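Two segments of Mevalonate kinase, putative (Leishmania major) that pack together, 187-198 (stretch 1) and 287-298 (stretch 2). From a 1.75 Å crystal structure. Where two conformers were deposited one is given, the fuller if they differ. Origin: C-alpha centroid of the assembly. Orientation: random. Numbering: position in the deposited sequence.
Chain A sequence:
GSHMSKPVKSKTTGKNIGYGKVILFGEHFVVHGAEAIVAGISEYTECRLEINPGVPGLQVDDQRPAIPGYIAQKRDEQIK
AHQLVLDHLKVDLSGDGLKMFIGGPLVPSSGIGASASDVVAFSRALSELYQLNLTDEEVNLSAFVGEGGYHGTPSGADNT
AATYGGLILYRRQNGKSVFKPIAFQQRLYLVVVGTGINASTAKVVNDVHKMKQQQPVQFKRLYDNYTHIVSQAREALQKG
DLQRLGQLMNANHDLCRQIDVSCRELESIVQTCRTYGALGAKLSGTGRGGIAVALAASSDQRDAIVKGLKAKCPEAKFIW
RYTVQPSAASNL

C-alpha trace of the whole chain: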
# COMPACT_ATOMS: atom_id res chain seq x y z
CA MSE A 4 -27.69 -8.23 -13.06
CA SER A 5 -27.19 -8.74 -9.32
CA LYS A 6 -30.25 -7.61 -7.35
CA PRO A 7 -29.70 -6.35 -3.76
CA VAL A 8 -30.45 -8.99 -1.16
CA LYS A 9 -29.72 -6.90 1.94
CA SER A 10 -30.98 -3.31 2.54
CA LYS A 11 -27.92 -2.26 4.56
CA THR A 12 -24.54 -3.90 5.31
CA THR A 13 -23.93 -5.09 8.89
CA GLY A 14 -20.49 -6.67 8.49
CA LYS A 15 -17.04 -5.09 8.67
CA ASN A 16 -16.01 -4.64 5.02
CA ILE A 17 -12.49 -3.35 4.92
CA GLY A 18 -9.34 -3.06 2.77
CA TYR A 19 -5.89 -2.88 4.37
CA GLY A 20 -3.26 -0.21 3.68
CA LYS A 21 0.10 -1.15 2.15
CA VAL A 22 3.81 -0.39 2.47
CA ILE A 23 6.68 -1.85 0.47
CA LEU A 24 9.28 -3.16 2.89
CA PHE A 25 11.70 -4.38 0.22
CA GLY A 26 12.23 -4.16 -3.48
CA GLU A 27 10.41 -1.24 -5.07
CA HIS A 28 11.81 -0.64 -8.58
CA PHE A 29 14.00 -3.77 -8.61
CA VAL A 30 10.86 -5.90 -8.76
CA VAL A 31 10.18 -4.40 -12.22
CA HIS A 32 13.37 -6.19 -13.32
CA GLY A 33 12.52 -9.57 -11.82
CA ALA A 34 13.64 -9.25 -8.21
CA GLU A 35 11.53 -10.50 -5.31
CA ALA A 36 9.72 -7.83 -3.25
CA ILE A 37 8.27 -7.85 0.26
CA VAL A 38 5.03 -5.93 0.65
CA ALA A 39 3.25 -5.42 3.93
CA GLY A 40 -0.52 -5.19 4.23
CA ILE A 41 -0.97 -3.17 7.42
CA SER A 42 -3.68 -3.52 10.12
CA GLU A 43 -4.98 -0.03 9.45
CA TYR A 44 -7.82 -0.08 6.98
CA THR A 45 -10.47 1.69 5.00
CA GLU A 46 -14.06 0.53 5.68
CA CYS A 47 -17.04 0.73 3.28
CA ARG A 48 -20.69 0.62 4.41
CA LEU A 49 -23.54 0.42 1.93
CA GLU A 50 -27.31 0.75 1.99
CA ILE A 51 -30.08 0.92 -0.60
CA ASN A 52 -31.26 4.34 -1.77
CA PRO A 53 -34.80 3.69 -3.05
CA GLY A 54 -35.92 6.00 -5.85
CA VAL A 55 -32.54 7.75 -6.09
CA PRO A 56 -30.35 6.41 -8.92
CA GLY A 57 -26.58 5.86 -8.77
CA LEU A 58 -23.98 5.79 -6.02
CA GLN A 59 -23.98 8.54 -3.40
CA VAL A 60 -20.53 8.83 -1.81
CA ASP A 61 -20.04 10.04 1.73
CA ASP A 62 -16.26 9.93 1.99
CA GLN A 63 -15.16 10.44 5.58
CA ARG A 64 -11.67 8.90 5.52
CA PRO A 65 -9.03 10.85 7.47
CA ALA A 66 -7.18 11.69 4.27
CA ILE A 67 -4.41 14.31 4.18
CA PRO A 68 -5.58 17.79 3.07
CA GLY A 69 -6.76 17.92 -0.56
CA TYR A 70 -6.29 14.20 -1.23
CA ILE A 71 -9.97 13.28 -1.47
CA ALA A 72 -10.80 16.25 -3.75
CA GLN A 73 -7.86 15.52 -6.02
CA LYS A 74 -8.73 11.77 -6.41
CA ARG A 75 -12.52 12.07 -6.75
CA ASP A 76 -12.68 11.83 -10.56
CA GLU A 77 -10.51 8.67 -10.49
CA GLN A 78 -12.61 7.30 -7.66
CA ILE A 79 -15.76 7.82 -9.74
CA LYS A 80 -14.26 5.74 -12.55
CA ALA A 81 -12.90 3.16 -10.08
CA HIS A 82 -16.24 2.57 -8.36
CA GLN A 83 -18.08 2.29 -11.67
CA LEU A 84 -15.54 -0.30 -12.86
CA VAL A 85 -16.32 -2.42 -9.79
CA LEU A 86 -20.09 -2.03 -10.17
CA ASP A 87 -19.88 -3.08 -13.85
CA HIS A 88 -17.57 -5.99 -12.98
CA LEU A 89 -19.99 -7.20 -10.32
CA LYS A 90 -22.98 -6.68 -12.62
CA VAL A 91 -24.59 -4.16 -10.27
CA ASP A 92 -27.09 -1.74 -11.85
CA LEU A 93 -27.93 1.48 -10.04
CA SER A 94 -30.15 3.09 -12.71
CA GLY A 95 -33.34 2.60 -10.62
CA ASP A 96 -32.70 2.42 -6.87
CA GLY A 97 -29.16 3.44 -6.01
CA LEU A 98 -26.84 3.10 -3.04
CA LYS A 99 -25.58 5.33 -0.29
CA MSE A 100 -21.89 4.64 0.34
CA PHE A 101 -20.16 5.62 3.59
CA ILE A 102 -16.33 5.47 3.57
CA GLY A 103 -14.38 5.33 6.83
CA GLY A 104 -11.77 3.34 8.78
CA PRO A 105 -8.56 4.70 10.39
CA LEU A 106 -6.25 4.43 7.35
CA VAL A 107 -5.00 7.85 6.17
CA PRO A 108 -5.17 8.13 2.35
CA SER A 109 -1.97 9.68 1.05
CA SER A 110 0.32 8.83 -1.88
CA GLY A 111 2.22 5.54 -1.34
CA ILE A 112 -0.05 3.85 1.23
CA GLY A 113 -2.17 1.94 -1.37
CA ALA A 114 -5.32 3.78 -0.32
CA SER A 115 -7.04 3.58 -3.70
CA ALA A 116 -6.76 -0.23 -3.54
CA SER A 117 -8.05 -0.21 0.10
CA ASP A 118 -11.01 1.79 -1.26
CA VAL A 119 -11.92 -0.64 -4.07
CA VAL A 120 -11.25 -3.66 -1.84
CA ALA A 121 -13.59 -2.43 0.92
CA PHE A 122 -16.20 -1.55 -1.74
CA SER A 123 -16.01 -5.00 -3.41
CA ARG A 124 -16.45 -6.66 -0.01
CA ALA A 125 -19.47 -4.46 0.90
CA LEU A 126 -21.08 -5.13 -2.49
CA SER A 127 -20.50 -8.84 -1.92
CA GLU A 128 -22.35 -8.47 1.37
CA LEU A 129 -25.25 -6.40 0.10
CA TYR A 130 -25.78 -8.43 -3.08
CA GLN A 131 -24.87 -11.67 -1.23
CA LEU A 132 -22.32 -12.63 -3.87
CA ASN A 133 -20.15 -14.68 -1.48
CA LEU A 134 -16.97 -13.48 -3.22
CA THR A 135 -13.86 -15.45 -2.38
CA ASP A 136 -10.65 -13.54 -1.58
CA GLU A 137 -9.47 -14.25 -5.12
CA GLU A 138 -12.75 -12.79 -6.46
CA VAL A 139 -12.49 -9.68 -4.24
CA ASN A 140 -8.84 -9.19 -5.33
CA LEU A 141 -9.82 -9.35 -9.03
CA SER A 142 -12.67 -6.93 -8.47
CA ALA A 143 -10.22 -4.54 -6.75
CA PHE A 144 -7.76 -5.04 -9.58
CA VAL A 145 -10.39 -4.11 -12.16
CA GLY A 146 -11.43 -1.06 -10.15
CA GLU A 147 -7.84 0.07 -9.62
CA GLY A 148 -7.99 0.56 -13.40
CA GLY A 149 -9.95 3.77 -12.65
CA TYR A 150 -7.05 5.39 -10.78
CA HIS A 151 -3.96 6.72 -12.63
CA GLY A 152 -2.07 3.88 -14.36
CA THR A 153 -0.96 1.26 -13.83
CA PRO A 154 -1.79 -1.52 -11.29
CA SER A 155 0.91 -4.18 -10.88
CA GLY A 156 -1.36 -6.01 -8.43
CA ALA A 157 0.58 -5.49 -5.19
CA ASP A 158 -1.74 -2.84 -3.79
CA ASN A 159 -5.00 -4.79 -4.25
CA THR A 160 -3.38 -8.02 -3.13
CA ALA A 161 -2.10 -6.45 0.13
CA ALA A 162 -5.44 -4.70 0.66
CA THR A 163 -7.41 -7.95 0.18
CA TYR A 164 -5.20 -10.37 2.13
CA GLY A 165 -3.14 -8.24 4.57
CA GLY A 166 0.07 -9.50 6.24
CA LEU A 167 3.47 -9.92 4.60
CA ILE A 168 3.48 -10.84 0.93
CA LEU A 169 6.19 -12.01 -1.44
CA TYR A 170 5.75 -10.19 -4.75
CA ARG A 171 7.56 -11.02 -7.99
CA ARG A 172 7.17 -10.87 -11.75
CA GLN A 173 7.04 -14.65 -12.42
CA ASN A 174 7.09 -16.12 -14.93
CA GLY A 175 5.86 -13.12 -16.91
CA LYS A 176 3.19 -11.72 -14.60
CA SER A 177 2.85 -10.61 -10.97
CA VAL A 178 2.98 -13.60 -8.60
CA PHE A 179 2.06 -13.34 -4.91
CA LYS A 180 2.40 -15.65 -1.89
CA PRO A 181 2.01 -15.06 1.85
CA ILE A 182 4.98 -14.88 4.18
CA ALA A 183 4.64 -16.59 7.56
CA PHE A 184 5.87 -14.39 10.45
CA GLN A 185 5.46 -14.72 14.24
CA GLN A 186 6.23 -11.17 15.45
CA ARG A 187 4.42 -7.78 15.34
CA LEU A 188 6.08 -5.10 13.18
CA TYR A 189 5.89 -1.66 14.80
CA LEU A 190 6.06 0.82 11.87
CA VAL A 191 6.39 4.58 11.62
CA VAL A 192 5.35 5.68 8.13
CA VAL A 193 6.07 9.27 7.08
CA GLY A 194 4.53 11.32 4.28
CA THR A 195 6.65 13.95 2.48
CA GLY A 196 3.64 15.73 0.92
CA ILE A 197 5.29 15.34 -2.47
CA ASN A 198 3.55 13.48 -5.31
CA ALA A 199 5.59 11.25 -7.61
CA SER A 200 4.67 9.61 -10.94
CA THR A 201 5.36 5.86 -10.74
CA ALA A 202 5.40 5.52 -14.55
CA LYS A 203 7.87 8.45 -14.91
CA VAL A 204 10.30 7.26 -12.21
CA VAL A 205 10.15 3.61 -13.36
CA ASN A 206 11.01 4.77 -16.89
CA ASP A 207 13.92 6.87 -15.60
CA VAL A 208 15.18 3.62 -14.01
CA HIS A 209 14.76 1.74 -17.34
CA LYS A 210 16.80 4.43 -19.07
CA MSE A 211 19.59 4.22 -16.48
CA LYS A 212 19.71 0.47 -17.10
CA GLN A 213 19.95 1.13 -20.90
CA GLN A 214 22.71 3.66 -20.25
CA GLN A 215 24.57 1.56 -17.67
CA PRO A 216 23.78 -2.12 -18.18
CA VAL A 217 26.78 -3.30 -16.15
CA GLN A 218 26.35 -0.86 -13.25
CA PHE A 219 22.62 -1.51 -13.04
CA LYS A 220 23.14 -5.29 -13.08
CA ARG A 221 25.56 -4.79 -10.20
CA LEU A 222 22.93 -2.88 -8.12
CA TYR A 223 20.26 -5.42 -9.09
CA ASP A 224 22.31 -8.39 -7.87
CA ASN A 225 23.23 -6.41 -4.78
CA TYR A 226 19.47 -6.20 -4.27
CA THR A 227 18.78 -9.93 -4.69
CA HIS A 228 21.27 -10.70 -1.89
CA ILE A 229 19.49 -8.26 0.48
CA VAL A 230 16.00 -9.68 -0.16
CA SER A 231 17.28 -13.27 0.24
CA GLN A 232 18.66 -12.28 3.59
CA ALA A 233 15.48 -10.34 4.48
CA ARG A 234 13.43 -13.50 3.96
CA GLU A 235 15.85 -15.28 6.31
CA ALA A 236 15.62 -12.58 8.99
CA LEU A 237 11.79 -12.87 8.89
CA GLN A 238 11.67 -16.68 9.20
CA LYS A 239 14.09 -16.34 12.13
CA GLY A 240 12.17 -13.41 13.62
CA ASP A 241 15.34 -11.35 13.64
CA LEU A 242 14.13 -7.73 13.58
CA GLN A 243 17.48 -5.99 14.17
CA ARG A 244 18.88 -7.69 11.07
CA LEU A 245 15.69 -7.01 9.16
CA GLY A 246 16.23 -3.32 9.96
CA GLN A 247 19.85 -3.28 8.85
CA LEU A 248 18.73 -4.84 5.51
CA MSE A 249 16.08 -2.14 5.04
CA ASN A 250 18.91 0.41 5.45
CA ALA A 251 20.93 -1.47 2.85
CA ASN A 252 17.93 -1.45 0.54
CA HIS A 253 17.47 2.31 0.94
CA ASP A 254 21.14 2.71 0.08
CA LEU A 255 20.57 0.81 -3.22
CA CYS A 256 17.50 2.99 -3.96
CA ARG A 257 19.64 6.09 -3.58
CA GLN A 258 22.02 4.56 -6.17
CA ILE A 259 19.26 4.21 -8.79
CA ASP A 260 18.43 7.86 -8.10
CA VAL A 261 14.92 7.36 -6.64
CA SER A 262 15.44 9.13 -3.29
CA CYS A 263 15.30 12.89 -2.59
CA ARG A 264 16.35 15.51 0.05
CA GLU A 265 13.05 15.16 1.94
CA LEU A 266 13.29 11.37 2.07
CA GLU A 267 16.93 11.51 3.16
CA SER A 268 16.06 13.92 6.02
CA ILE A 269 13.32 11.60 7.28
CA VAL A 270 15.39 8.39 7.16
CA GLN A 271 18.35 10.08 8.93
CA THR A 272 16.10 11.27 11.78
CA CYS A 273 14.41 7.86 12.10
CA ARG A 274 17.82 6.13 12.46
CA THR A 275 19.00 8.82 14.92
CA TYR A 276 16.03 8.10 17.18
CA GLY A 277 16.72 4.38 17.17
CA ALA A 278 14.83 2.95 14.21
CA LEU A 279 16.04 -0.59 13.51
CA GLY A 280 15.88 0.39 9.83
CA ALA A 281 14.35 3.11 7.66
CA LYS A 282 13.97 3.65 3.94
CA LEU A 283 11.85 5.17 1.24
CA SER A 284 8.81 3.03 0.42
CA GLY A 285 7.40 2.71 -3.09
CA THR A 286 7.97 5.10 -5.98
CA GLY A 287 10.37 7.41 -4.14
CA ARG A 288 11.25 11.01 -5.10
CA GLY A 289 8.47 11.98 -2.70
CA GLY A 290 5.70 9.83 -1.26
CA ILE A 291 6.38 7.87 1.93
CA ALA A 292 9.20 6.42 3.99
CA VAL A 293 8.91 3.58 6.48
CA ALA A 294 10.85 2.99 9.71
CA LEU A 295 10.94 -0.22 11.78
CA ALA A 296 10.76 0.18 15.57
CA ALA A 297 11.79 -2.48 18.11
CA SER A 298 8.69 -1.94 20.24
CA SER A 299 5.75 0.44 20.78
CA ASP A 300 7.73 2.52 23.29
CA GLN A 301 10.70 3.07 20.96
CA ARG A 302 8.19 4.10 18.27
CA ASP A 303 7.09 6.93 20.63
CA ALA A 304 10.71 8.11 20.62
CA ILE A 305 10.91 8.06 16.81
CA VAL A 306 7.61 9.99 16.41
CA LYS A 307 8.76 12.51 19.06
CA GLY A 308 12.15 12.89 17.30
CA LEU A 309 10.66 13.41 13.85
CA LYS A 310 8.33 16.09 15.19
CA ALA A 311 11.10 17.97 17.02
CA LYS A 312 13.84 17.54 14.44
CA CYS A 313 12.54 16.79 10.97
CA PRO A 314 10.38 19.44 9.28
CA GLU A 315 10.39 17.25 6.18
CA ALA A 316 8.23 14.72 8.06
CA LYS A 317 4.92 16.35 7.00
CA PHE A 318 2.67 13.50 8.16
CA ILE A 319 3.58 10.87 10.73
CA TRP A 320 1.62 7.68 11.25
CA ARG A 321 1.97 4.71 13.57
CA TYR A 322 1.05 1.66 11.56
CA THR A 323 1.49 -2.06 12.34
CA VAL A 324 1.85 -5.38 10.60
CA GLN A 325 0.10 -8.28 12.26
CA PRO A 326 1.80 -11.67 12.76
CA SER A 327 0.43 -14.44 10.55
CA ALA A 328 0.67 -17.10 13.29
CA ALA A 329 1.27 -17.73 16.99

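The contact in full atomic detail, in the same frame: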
# COMPACT_ATOMS: atom_id res chain seq x y z
N ARG A 187 5.00 -9.07 15.77
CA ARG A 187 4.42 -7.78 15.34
C ARG A 187 5.53 -6.87 14.77
O ARG A 187 6.64 -6.83 15.32
CB ARG A 187 3.76 -7.10 16.53
CG ARG A 187 2.60 -6.18 16.21
CD ARG A 187 2.01 -5.51 17.45
NE ARG A 187 1.31 -6.44 18.34
CZ ARG A 187 0.84 -6.15 19.55
NH1 ARG A 187 0.99 -4.94 20.07
NH2 ARG A 187 0.21 -7.08 20.26
N LEU A 188 5.23 -6.15 13.70
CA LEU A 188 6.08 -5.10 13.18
C LEU A 188 5.48 -3.75 13.61
O LEU A 188 4.36 -3.43 13.25
CB LEU A 188 6.10 -5.15 11.64
CG LEU A 188 7.09 -5.96 10.80
CD1 LEU A 188 7.63 -7.17 11.45
CD2 LEU A 188 6.66 -6.22 9.38
N TYR A 189 6.25 -2.99 14.37
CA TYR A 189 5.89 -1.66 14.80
C TYR A 189 6.49 -0.65 13.80
O TYR A 189 7.71 -0.44 13.78
CB TYR A 189 6.39 -1.42 16.23
CG TYR A 189 5.72 -2.27 17.30
CD1 TYR A 189 6.35 -3.40 17.81
CD2 TYR A 189 4.46 -1.93 17.80
CE1 TYR A 189 5.73 -4.19 18.80
CE2 TYR A 189 3.84 -2.70 18.79
CZ TYR A 189 4.49 -3.83 19.27
OH TYR A 189 3.88 -4.60 20.25
N LEU A 190 5.63 -0.07 12.95
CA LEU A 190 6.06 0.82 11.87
C LEU A 190 5.77 2.29 12.14
O LEU A 190 4.72 2.64 12.69
CB LEU A 190 5.40 0.40 10.54
CG LEU A 190 5.64 -1.02 10.03
CD1 LEU A 190 4.93 -1.27 8.69
CD2 LEU A 190 7.12 -1.29 9.89
N VAL A 191 6.70 3.16 11.72
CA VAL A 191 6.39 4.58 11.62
C VAL A 191 6.45 4.87 10.12
O VAL A 191 7.46 4.62 9.48
CB VAL A 191 7.40 5.51 12.37
CG1 VAL A 191 6.98 6.95 12.21
CG2 VAL A 191 7.45 5.17 13.85
N VAL A 192 5.35 5.34 9.54
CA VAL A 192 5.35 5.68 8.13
C VAL A 192 5.21 7.19 8.03
O VAL A 192 4.43 7.80 8.77
CB VAL A 192 4.24 4.97 7.35
CG1 VAL A 192 4.31 5.34 5.85
CG2 VAL A 192 4.32 3.45 7.55
N VAL A 193 5.98 7.80 7.13
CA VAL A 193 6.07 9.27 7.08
C VAL A 193 5.75 9.78 5.68
O VAL A 193 6.33 9.30 4.70
CB VAL A 193 7.49 9.74 7.49
CG1 VAL A 193 7.63 11.24 7.41
CG2 VAL A 193 7.86 9.26 8.89
N GLY A 194 4.84 10.74 5.57
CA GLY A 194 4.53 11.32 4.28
C GLY A 194 5.30 12.61 4.03
O GLY A 194 5.37 13.47 4.93
N THR A 195 5.85 12.77 2.82
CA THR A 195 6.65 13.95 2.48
C THR A 195 5.76 15.09 1.98
O THR A 195 6.19 16.25 1.99
CB THR A 195 7.69 13.64 1.37
OG1 THR A 195 7.01 13.14 0.22
CG2 THR A 195 8.64 12.48 1.76
N GLY A 196 4.56 14.76 1.53
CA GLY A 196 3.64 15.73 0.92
C GLY A 196 3.91 15.96 -0.56
O GLY A 196 3.27 16.79 -1.21
N ILE A 197 4.87 15.20 -1.10
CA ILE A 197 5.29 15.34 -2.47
C ILE A 197 4.73 14.17 -3.28
O ILE A 197 4.85 13.01 -2.88
CB ILE A 197 6.84 15.40 -2.54
CG1 ILE A 197 7.37 16.43 -1.54
CG2 ILE A 197 7.32 15.70 -3.97
CD1 ILE A 197 8.85 16.37 -1.30
N ASN A 198 4.12 14.49 -4.42
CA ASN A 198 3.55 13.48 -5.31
C ASN A 198 4.51 13.08 -6.43
O ASN A 198 5.07 13.94 -7.12
CB ASN A 198 2.21 13.97 -5.88
CG ASN A 198 1.10 13.99 -4.84
OD1 ASN A 198 0.99 13.08 -4.02
ND2 ASN A 198 0.28 15.04 -4.87
N GLY A 287 9.27 6.52 -4.51
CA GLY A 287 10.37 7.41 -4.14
C GLY A 287 10.20 8.78 -4.76
O GLY A 287 9.16 9.07 -5.38
N ARG A 288 11.23 9.62 -4.60
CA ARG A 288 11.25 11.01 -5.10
C ARG A 288 10.05 11.79 -4.55
O ARG A 288 9.43 12.60 -5.24
CB ARG A 288 11.27 11.07 -6.64
CG ARG A 288 12.40 10.26 -7.30
CD ARG A 288 12.51 10.52 -8.80
NE ARG A 288 13.75 10.01 -9.38
CZ ARG A 288 13.94 9.80 -10.68
NH1 ARG A 288 12.96 10.07 -11.55
NH2 ARG A 288 15.10 9.33 -11.13
N GLY A 289 9.70 11.50 -3.30
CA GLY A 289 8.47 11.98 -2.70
C GLY A 289 7.77 10.83 -2.00
O GLY A 289 8.40 9.82 -1.66
N GLY A 290 6.47 10.94 -1.82
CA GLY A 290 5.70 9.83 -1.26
C GLY A 290 6.07 9.57 0.19
O GLY A 290 6.27 10.52 0.96
N ILE A 291 6.20 8.29 0.55
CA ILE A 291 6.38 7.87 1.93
C ILE A 291 7.72 7.19 2.19
O ILE A 291 8.36 6.64 1.25
CB ILE A 291 5.23 6.89 2.41
CG1 ILE A 291 5.08 5.66 1.49
CG2 ILE A 291 3.91 7.64 2.57
CD1 ILE A 291 4.52 4.41 2.22
N ALA A 292 8.12 7.24 3.46
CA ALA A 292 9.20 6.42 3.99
C ALA A 292 8.62 5.57 5.10
O ALA A 292 7.55 5.88 5.63
CB ALA A 292 10.34 7.28 4.53
N VAL A 293 9.33 4.50 5.43
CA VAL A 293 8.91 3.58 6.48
C VAL A 293 10.09 3.31 7.41
O VAL A 293 11.22 3.13 6.96
CB VAL A 293 8.35 2.26 5.88
CG1 VAL A 293 9.38 1.55 4.95
CG2 VAL A 293 7.92 1.34 6.98
N ALA A 294 9.82 3.31 8.72
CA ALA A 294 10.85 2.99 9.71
C ALA A 294 10.35 1.79 10.51
O ALA A 294 9.14 1.67 10.76
CB ALA A 294 11.09 4.18 10.63
N LEU A 295 11.28 0.90 10.89
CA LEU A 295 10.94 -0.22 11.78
C LEU A 295 11.39 0.07 13.21
O LEU A 295 12.55 0.40 13.44
CB LEU A 295 11.58 -1.52 11.30
CG LEU A 295 11.37 -2.79 12.13
CD1 LEU A 295 9.90 -3.30 12.07
CD2 LEU A 295 12.32 -3.86 11.67
N ALA A 296 10.46 -0.05 14.15
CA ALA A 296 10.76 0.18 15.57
C ALA A 296 10.86 -1.17 16.28
O ALA A 296 10.26 -2.15 15.84
CB ALA A 296 9.68 1.05 16.21
N ALA A 297 11.59 -1.22 17.40
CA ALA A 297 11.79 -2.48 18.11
C ALA A 297 10.61 -2.83 19.00
O ALA A 297 10.42 -3.99 19.37
CB ALA A 297 13.08 -2.45 18.94
N SER A 298 9.82 -1.81 19.33
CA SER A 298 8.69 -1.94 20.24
C SER A 298 7.76 -0.74 20.05
O SER A 298 8.05 0.14 19.25
CB SER A 298 9.19 -1.97 21.68
OG SER A 298 9.78 -0.73 22.03
O HOH W 1 8.76 -4.28 15.19
O HOH W 2 3.65 12.18 -0.01

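The contact between these two segments of mevalonate kinase is a pair of neighbouring antiparallel β-strands, bound through their backbones, clothed on both faces by small and branched apolar side chains, and finished at one end by a glycine-rich turn that a threonine and a carbonyl hold in place. The example illustrates a general principle: in a buried sheet the main chain supplies the polar bonds, and the side chains need only fill the space above and below. The strands run at 161° between their N-to-C directions, and together the stretches bury 783 Å².

The ladder follows the alternation expected of antiparallel strands. Val191 and Ala294 exchange two hydrogen bonds, Val191 N to Ala294 O at 3.0 Å and Ala294 N to Val191 O at 2.8 Å. Two residues along, Val193 and Ala292 repeat the arrangement, with Val193 N to Ala292 O at 2.9 Å and Ala292 N to Val193 O at 3.0 Å. Between these pairs the alpha carbons draw closer, as at Val192 and Val293, whose CA atoms lie 4.5 Å apart, and CA-H...O contacts supplement the ladder; the shortest runs from Ile291 CA to Val193 O at 3.1 Å.

Ala296 N donates to Tyr189 O at 2.8 Å, but Tyr189 N and Ala296 O lie 4.4 Å apart, too far for a direct bond. A water spans them, accepting from Tyr189 N at 2.9 Å and donating to Ala296 O at 2.7 Å.

Side chains sort by face. One carries Leu190, Val192, Ile291, Val293 and Leu295, which lie against one another: Leu190 CD2 lies 4.0 Å from Val293 CG2 and 4.1 Å from Leu295 CD1, while Val192 CG1 approaches Ile291 CD1 to 3.8 Å. Such β-branched and leucine side chains suit a buried, extended backbone. The other face pairs larger residues of the first strand with alanines of the second. Val191 CB sits 4.3 Å from Ala294 CB, and Tyr189 CB 4.1 Å from Ala296 CB. Beyond its CB the Tyr189 side chain turns toward Ser298, and one face of the ring lies over the Ser298 backbone, with Tyr189 CD1 3.7 Å from Ser298 CA.

At the far end, Gly290 O receives two hydrogen bonds from one residue, from Thr195 N at 2.9 Å and from Thr195 OG1 at 2.8 Å. The p rotamer of Thr195 places its hydroxyl for this task, and Thr195 OG1 also accepts from Ile197 N at 3.3 Å, bracing the turn through Gly196. Gly290 N donates in turn to Ile197 O at 2.8 Å.

Glycine suits these positions. Gly196 and Gly290 have positive phi angles, which favour it. Gly289 is more constrained: an ideal CB would stand 2.9 Å from Ile197 O, a clash, and would also jam against the preceding carbonyl. The absence of a side chain there lets the turn close against the first stretch.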